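Local coordinates for protein D-aminopeptidase (Bacillus subtilis, PDB 1HI9) that hydrolyses N-terminal residues from peptides containing D-amino acids, as a zinc-dependent aminopeptidase whose ten subunits enclose a central chamber holding the active sites, at residues D17-F20 and R26-E29; E45-G50 and K70-A75; N167-A172 and A199-N204. One frame throughout, in Å; residues are numbered along the deposited sequence.

Contact 1 (D17-F20 and R26-E29)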
# COMPACT_ATOMS: atom_id res chain seq x y z
N ASP A 17 -14.62 -22.81 -5.49
CA ASP A 17 -14.51 -21.90 -4.35
C ASP A 17 -14.81 -20.44 -4.68
O ASP A 17 -15.12 -20.11 -5.82
CB ASP A 17 -13.12 -22.02 -3.73
CG ASP A 17 -12.01 -21.80 -4.75
OD1 ASP A 17 -11.21 -22.74 -4.97
OD2 ASP A 17 -11.94 -20.69 -5.32
N ASP A 18 -14.69 -19.57 -3.69
CA ASP A 18 -15.02 -18.17 -3.90
C ASP A 18 -14.06 -17.36 -4.77
O ASP A 18 -14.36 -16.22 -5.11
CB ASP A 18 -15.23 -17.47 -2.55
CG ASP A 18 -13.95 -17.22 -1.80
OD1 ASP A 18 -12.92 -17.83 -2.12
OD2 ASP A 18 -13.96 -16.40 -0.86
N THR A 19 -12.91 -17.92 -5.13
CA THR A 19 -12.00 -17.19 -5.99
C THR A 19 -12.66 -17.03 -7.36
O THR A 19 -12.25 -16.20 -8.16
CB THR A 19 -10.65 -17.91 -6.18
OG1 THR A 19 -10.84 -19.11 -6.94
CG2 THR A 19 -10.03 -18.28 -4.82
N PHE A 20 -13.70 -17.83 -7.62
CA PHE A 20 -14.43 -17.76 -8.88
C PHE A 20 -15.72 -16.92 -8.79
O PHE A 20 -16.31 -16.59 -9.81
CB PHE A 20 -14.83 -19.17 -9.36
CG PHE A 20 -13.68 -20.03 -9.82
CD1 PHE A 20 -12.84 -20.64 -8.90
CD2 PHE A 20 -13.45 -20.23 -11.18
CE1 PHE A 20 -11.79 -21.44 -9.31
CE2 PHE A 20 -12.39 -21.04 -11.61
CZ PHE A 20 -11.57 -21.64 -10.67
N ARG A 26 -8.93 -13.46 -7.99
CA ARG A 26 -8.24 -13.97 -9.17
C ARG A 26 -8.99 -14.74 -10.25
O ARG A 26 -8.72 -14.56 -11.44
CB ARG A 26 -7.01 -14.79 -8.71
CG ARG A 26 -6.48 -15.83 -9.71
CD ARG A 26 -5.20 -16.48 -9.14
NE ARG A 26 -5.37 -16.74 -7.70
CZ ARG A 26 -5.70 -17.91 -7.16
NH1 ARG A 26 -5.89 -18.97 -7.94
NH2 ARG A 26 -5.87 -18.00 -5.84
N ASN A 27 -9.93 -15.59 -9.86
CA ASN A 27 -10.64 -16.37 -10.86
C ASN A 27 -12.03 -15.88 -11.21
O ASN A 27 -12.78 -16.57 -11.91
CB ASN A 27 -10.68 -17.83 -10.45
CG ASN A 27 -9.30 -18.45 -10.43
OD1 ASN A 27 -8.54 -18.33 -11.40
ND2 ASN A 27 -8.95 -19.11 -9.32
N TYR A 28 -12.37 -14.68 -10.74
CA TYR A 28 -13.69 -14.12 -11.00
C TYR A 28 -14.04 -13.95 -12.48
O TYR A 28 -15.13 -14.34 -12.91
CB TYR A 28 -13.83 -12.76 -10.29
CG TYR A 28 -15.16 -12.10 -10.56
CD1 TYR A 28 -16.35 -12.64 -10.08
CD2 TYR A 28 -15.23 -10.94 -11.34
CE1 TYR A 28 -17.58 -12.05 -10.37
CE2 TYR A 28 -16.45 -10.34 -11.63
CZ TYR A 28 -17.62 -10.89 -11.14
OH TYR A 28 -18.82 -10.30 -11.44
N GLU A 29 -13.13 -13.37 -13.26
CA GLU A 29 -13.39 -13.15 -14.68
C GLU A 29 -13.70 -14.44 -15.43
O GLU A 29 -14.56 -14.46 -16.32
CB GLU A 29 -12.22 -12.41 -15.34
CG GLU A 29 -12.13 -10.94 -14.97
CD GLU A 29 -11.14 -10.16 -15.83
OE1 GLU A 29 -11.29 -10.16 -17.08
OE2 GLU A 29 -10.21 -9.55 -15.25
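Phe20 and Tyr28 bring the two backbones to 4.3 Å between their CA atoms, where the loop following strand 2-7 meets the start of helix 28-48. The motif here is an Asx turn: Asp17 OD2 accepts from Thr19 N and also takes the hydroxyl Thr19 OG1 at 2.5 Å, so two bonds from one residue grip a single carboxylate oxygen. Asn27, at the N-cap position, sends its backbone N to Thr19 O at 2.9 Å in a weak, bent bond (122°). Its side chain lies alongside that of Thr19, pointing the same way. With CG beside its own backbone N (chi1 -65°), the amide brings ND2 to Thr19 OG1 at 3.0 Å, in a nearly straight bond (173°) with the oxygen in the amide plane; ND2 also lies beside Phe20 CE1. The backbone places Asn27 CB over the face of Phe20, 3.6 Å from the ring centroid, a CH-pi contact. Replacing Phe20 by alanine would probably take away the ring face under Asn27 CB and open a gap beside CB and ND2. The amide oxygen, Asn27 OD1, accepts from Arg32 of a second subunit, and Asp17 OD1 bonds Asn64 of that same subunit, which ties this corner into the decamer. Tyr28 directs its hydroxyl to Asn65 of its own chain, while its ring atom CD1 lies 4.0 Å from Phe20 O.

Contact 2 (E45-G50 and K70-A75)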
# COMPACT_ATOMS: atom_id res chain seq x y z
N GLU A 45 -32.20 -23.39 -25.01
CA GLU A 45 -33.16 -24.48 -24.97
C GLU A 45 -34.55 -23.99 -24.62
O GLU A 45 -35.55 -24.60 -25.00
CB GLU A 45 -32.72 -25.56 -23.99
CG GLU A 45 -33.57 -26.82 -24.05
CD GLU A 45 -33.84 -27.25 -25.48
OE1 GLU A 45 -32.88 -27.28 -26.29
OE2 GLU A 45 -35.01 -27.57 -25.80
N ALA A 46 -34.63 -22.89 -23.89
CA ALA A 46 -35.93 -22.34 -23.52
C ALA A 46 -36.68 -21.91 -24.78
O ALA A 46 -37.84 -22.27 -24.97
CB ALA A 46 -35.76 -21.14 -22.59
N PHE A 47 -36.00 -21.13 -25.61
CA PHE A 47 -36.57 -20.66 -26.86
C PHE A 47 -36.85 -21.84 -27.78
O PHE A 47 -37.92 -21.92 -28.39
CB PHE A 47 -35.61 -19.69 -27.56
CG PHE A 47 -35.54 -18.34 -26.91
CD1 PHE A 47 -34.33 -17.80 -26.51
CD2 PHE A 47 -36.69 -17.58 -26.73
CE1 PHE A 47 -34.25 -16.54 -25.93
CE2 PHE A 47 -36.63 -16.32 -26.15
CZ PHE A 47 -35.40 -15.80 -25.76
N ASN A 48 -35.90 -22.76 -27.85
CA ASN A 48 -36.05 -23.94 -28.69
C ASN A 48 -37.24 -24.77 -28.27
O ASN A 48 -37.76 -25.55 -29.07
CB ASN A 48 -34.79 -24.80 -28.62
CG ASN A 48 -34.90 -26.05 -29.47
OD1 ASN A 48 -35.15 -25.98 -30.68
ND2 ASN A 48 -34.72 -27.21 -28.85
N SER A 49 -37.69 -24.60 -27.03
CA SER A 49 -38.82 -25.36 -26.53
C SER A 49 -40.14 -24.62 -26.59
O SER A 49 -41.12 -25.03 -25.96
CB SER A 49 -38.56 -25.83 -25.09
OG SER A 49 -37.65 -26.92 -25.06
N GLY A 50 -40.18 -23.51 -27.32
CA GLY A 50 -41.42 -22.77 -27.45
C GLY A 50 -41.50 -21.42 -26.76
O GLY A 50 -42.26 -20.56 -27.20
N LYS A 70 -22.24 -10.97 -23.95
CA LYS A 70 -22.13 -12.38 -24.33
C LYS A 70 -23.37 -13.20 -24.04
O LYS A 70 -23.45 -14.37 -24.42
CB LYS A 70 -20.92 -13.02 -23.65
CG LYS A 70 -19.60 -12.77 -24.37
CD LYS A 70 -18.43 -13.24 -23.53
CE LYS A 70 -17.13 -13.25 -24.33
NZ LYS A 70 -17.12 -14.31 -25.39
N LEU A 71 -24.35 -12.60 -23.38
CA LEU A 71 -25.58 -13.32 -23.07
C LEU A 71 -26.38 -13.49 -24.35
O LEU A 71 -26.20 -12.74 -25.30
CB LEU A 71 -26.41 -12.54 -22.04
CG LEU A 71 -27.56 -13.31 -21.39
CD1 LEU A 71 -26.99 -14.34 -20.43
CD2 LEU A 71 -28.49 -12.35 -20.67
N HIS A 72 -27.26 -14.49 -24.38
CA HIS A 72 -28.09 -14.76 -25.55
C HIS A 72 -28.78 -13.45 -25.91
O HIS A 72 -29.51 -12.88 -25.10
CB HIS A 72 -29.13 -15.84 -25.24
CG HIS A 72 -29.79 -16.43 -26.45
ND1 HIS A 72 -30.56 -15.68 -27.31
CD2 HIS A 72 -29.80 -17.69 -26.94
CE1 HIS A 72 -31.02 -16.46 -28.28
NE2 HIS A 72 -30.57 -17.68 -28.07
N PRO A 73 -28.57 -12.97 -27.15
CA PRO A 73 -29.14 -11.73 -27.67
C PRO A 73 -30.66 -11.60 -27.60
O PRO A 73 -31.18 -10.50 -27.48
CB PRO A 73 -28.60 -11.67 -29.09
CG PRO A 73 -28.50 -13.12 -29.46
CD PRO A 73 -27.89 -13.72 -28.22
N GLU A 74 -31.36 -12.72 -27.67
CA GLU A 74 -32.81 -12.69 -27.61
C GLU A 74 -33.37 -12.72 -26.19
O GLU A 74 -34.59 -12.80 -25.98
CB GLU A 74 -33.41 -13.85 -28.42
CG GLU A 74 -33.40 -13.58 -29.92
CD GLU A 74 -33.98 -12.20 -30.24
OE1 GLU A 74 -35.15 -11.94 -29.86
OE2 GLU A 74 -33.26 -11.38 -30.86
N ALA A 75 -32.49 -12.65 -25.21
CA ALA A 75 -32.94 -12.67 -23.82
C ALA A 75 -32.86 -11.26 -23.25
O ALA A 75 -32.10 -10.43 -23.74
CB ALA A 75 -32.08 -13.62 -23.00
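His72 O accepts the backbone N of Ala75 at 3.0 Å, the bond that closes a type I beta turn. Within the same turn the side chain of His72 takes a bond of its own: ND1 accepts from Glu74 N at 3.1 Å, and the donor lies in the imidazole plane, which should hold the ring against rotation. Held this way, the imidazole offers a face to Phe47: CE1 of the phenyl ring sits 3.9 Å above the imidazole plane, toward the rim, and the two rings are inclined at 47°, an oblique pair. The contact joins the last turn of helix 28-48 to the loop leading into strand 76-80, and just beyond Phe47 the helix ends in a Schellman motif with Gly50 at the C-prime position. Phe47 has CG beside its backbone N (chi1 -74°), which carries the ring out toward the turn, where CZ comes to 3.1 Å from Glu74 O. Glu74 lays its CB 3.8 Å from Phe47 CE1, then bends at chi2 and takes its carboxylate away, to a salt bridge from OE1 to Lys189 of a neighbouring subunit. Val54 of strand 53-58 packs against Phe47 as well.

Contact 3 (N167-A172 and A199-N204)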
# COMPACT_ATOMS: atom_id res chain seq x y z
N ASN A 167 -42.05 -32.97 -7.82
CA ASN A 167 -41.88 -33.16 -9.26
C ASN A 167 -40.97 -32.15 -9.95
O ASN A 167 -40.87 -32.13 -11.18
CB ASN A 167 -43.23 -33.17 -9.98
CG ASN A 167 -44.23 -34.10 -9.33
OD1 ASN A 167 -43.94 -35.28 -9.14
ND2 ASN A 167 -45.40 -33.58 -8.99
N VAL A 168 -40.32 -31.30 -9.17
CA VAL A 168 -39.44 -30.30 -9.76
C VAL A 168 -38.29 -30.99 -10.48
O VAL A 168 -37.84 -32.06 -10.07
CB VAL A 168 -38.86 -29.36 -8.68
CG1 VAL A 168 -37.94 -30.13 -7.75
CG2 VAL A 168 -38.10 -28.22 -9.35
N THR A 169 -37.83 -30.41 -11.58
CA THR A 169 -36.72 -30.98 -12.32
C THR A 169 -35.42 -30.34 -11.81
O THR A 169 -35.34 -29.12 -11.68
CB THR A 169 -36.85 -30.72 -13.84
OG1 THR A 169 -37.98 -31.44 -14.35
CG2 THR A 169 -35.61 -31.18 -14.57
N THR A 170 -34.43 -31.17 -11.53
CA THR A 170 -33.16 -30.65 -11.03
C THR A 170 -32.01 -31.09 -11.92
O THR A 170 -32.05 -32.15 -12.54
CB THR A 170 -32.89 -31.13 -9.59
OG1 THR A 170 -32.68 -32.55 -9.58
CG2 THR A 170 -34.06 -30.79 -8.68
N ALA A 171 -30.98 -30.25 -11.96
CA ALA A 171 -29.80 -30.53 -12.77
C ALA A 171 -28.56 -30.31 -11.92
O ALA A 171 -28.19 -29.18 -11.62
CB ALA A 171 -29.77 -29.62 -13.99
N ALA A 172 -27.92 -31.41 -11.53
CA ALA A 172 -26.73 -31.37 -10.70
C ALA A 172 -25.49 -31.28 -11.57
O ALA A 172 -24.93 -32.29 -11.97
CB ALA A 172 -26.66 -32.61 -9.80
N ALA A 199 -35.23 -28.84 -21.30
CA ALA A 199 -36.26 -29.31 -22.22
C ALA A 199 -37.32 -30.11 -21.48
O ALA A 199 -38.52 -29.86 -21.62
CB ALA A 199 -35.63 -30.16 -23.32
N PHE A 200 -36.88 -31.08 -20.68
CA PHE A 200 -37.81 -31.90 -19.93
C PHE A 200 -38.66 -31.08 -18.97
O PHE A 200 -39.86 -31.30 -18.84
CB PHE A 200 -37.07 -32.97 -19.12
CG PHE A 200 -37.98 -33.91 -18.39
CD1 PHE A 200 -38.55 -35.01 -19.05
CD2 PHE A 200 -38.31 -33.69 -17.06
CE1 PHE A 200 -39.43 -35.85 -18.40
CE2 PHE A 200 -39.20 -34.53 -16.39
CZ PHE A 200 -39.76 -35.62 -17.06
N ALA A 201 -38.03 -30.12 -18.30
CA ALA A 201 -38.72 -29.28 -17.34
C ALA A 201 -39.86 -28.49 -17.98
O ALA A 201 -40.94 -28.38 -17.41
CB ALA A 201 -37.74 -28.32 -16.68
N LEU A 202 -39.61 -27.95 -19.16
CA LEU A 202 -40.63 -27.16 -19.86
C LEU A 202 -41.80 -28.00 -20.36
O LEU A 202 -42.94 -27.53 -20.38
CB LEU A 202 -39.99 -26.39 -21.02
CG LEU A 202 -39.21 -25.13 -20.62
CD1 LEU A 202 -38.40 -24.63 -21.78
CD2 LEU A 202 -40.17 -24.08 -20.13
N GLN A 203 -41.54 -29.24 -20.76
CA GLN A 203 -42.61 -30.09 -21.25
C GLN A 203 -43.33 -30.84 -20.14
O GLN A 203 -44.45 -31.31 -20.32
CB GLN A 203 -42.07 -31.10 -22.27
CG GLN A 203 -41.03 -32.02 -21.69
CD GLN A 203 -40.64 -33.12 -22.66
OE1 GLN A 203 -41.46 -33.99 -22.98
NE2 GLN A 203 -39.39 -33.10 -23.12
N ASN A 204 -42.69 -30.94 -18.98
CA ASN A 204 -43.27 -31.65 -17.85
C ASN A 204 -43.82 -30.64 -16.84
O ASN A 204 -44.20 -30.99 -15.72
CB ASN A 204 -42.21 -32.53 -17.20
CG ASN A 204 -42.79 -33.59 -16.29
OD1 ASN A 204 -42.56 -33.59 -15.07
ND2 ASN A 204 -43.54 -34.52 -16.87
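Strand 169-176 of the mixed sheet is met here by the end of helix 187-203, and Thr169 carries most of the contact. Its CB lies 3.8 Å from Ala201 CB and its hydroxyl OG1 is almost as close to that atom, at 3.9 Å, while the methyl CG2 stands slightly farther off, 4.1 Å from Ala201 CB. OG1 also lies 3.8 Å from Ala201 CA. In this threonine CG2 is anti to the backbone N and OG1 lies beside it (chi1 -67°), which puts the hydroxyl on the Phe200 side. No hydrogen bond crosses between the segments. The backbone of Thr169 is occupied within the sheet, where it bonds Leu149 and Val151 of the parallel strand 148-152, and Met150 of that strand packs against Ala201. This is a helix lying against a predominantly parallel sheet, an alpha/beta arrangement in which the alanine allows a close approach; the CA atoms of Thr169 and Ala201 are 5.7 Å apart. Phe200 has CG anti to its backbone N (chi1 -176°), which sends the ring obliquely toward Thr169, and OG1 of Thr169 meets the ring at its edge, near the ring plane, 3.5 Å from Phe200 CD2. One face of that ring is covered by CB of Asn204, the residue just past the helix end, 3.7 Å above the plane and offset toward the rim. Asn204 also approaches Asn167, with 4.5 Å from its OD1 to Asn167 O, while Asn167 ND2 bonds Lys207 O.

Overall arrangement
The three contacts follow one another along the chain, each closing before the next opens. Contacts 1 and 2 share helix 28-48, at its start and its end respectively, with centres about 26 Å apart and no touch between them. Contact 3 involves a different helix, 187-203, and its centre lies about 17 Å from that of contact 2; the two do touch, as Leu202 CD1 packs on Ser49 CB at 3.5 Å, so the ends of the two helices pack together beside the mixed sheet that holds strands 169-176 and 76-80. Contacts 1 and 2 also reach neighbouring subunits, at interfaces of the decamer that encloses the chamber, while contact 3 stays within its own chain.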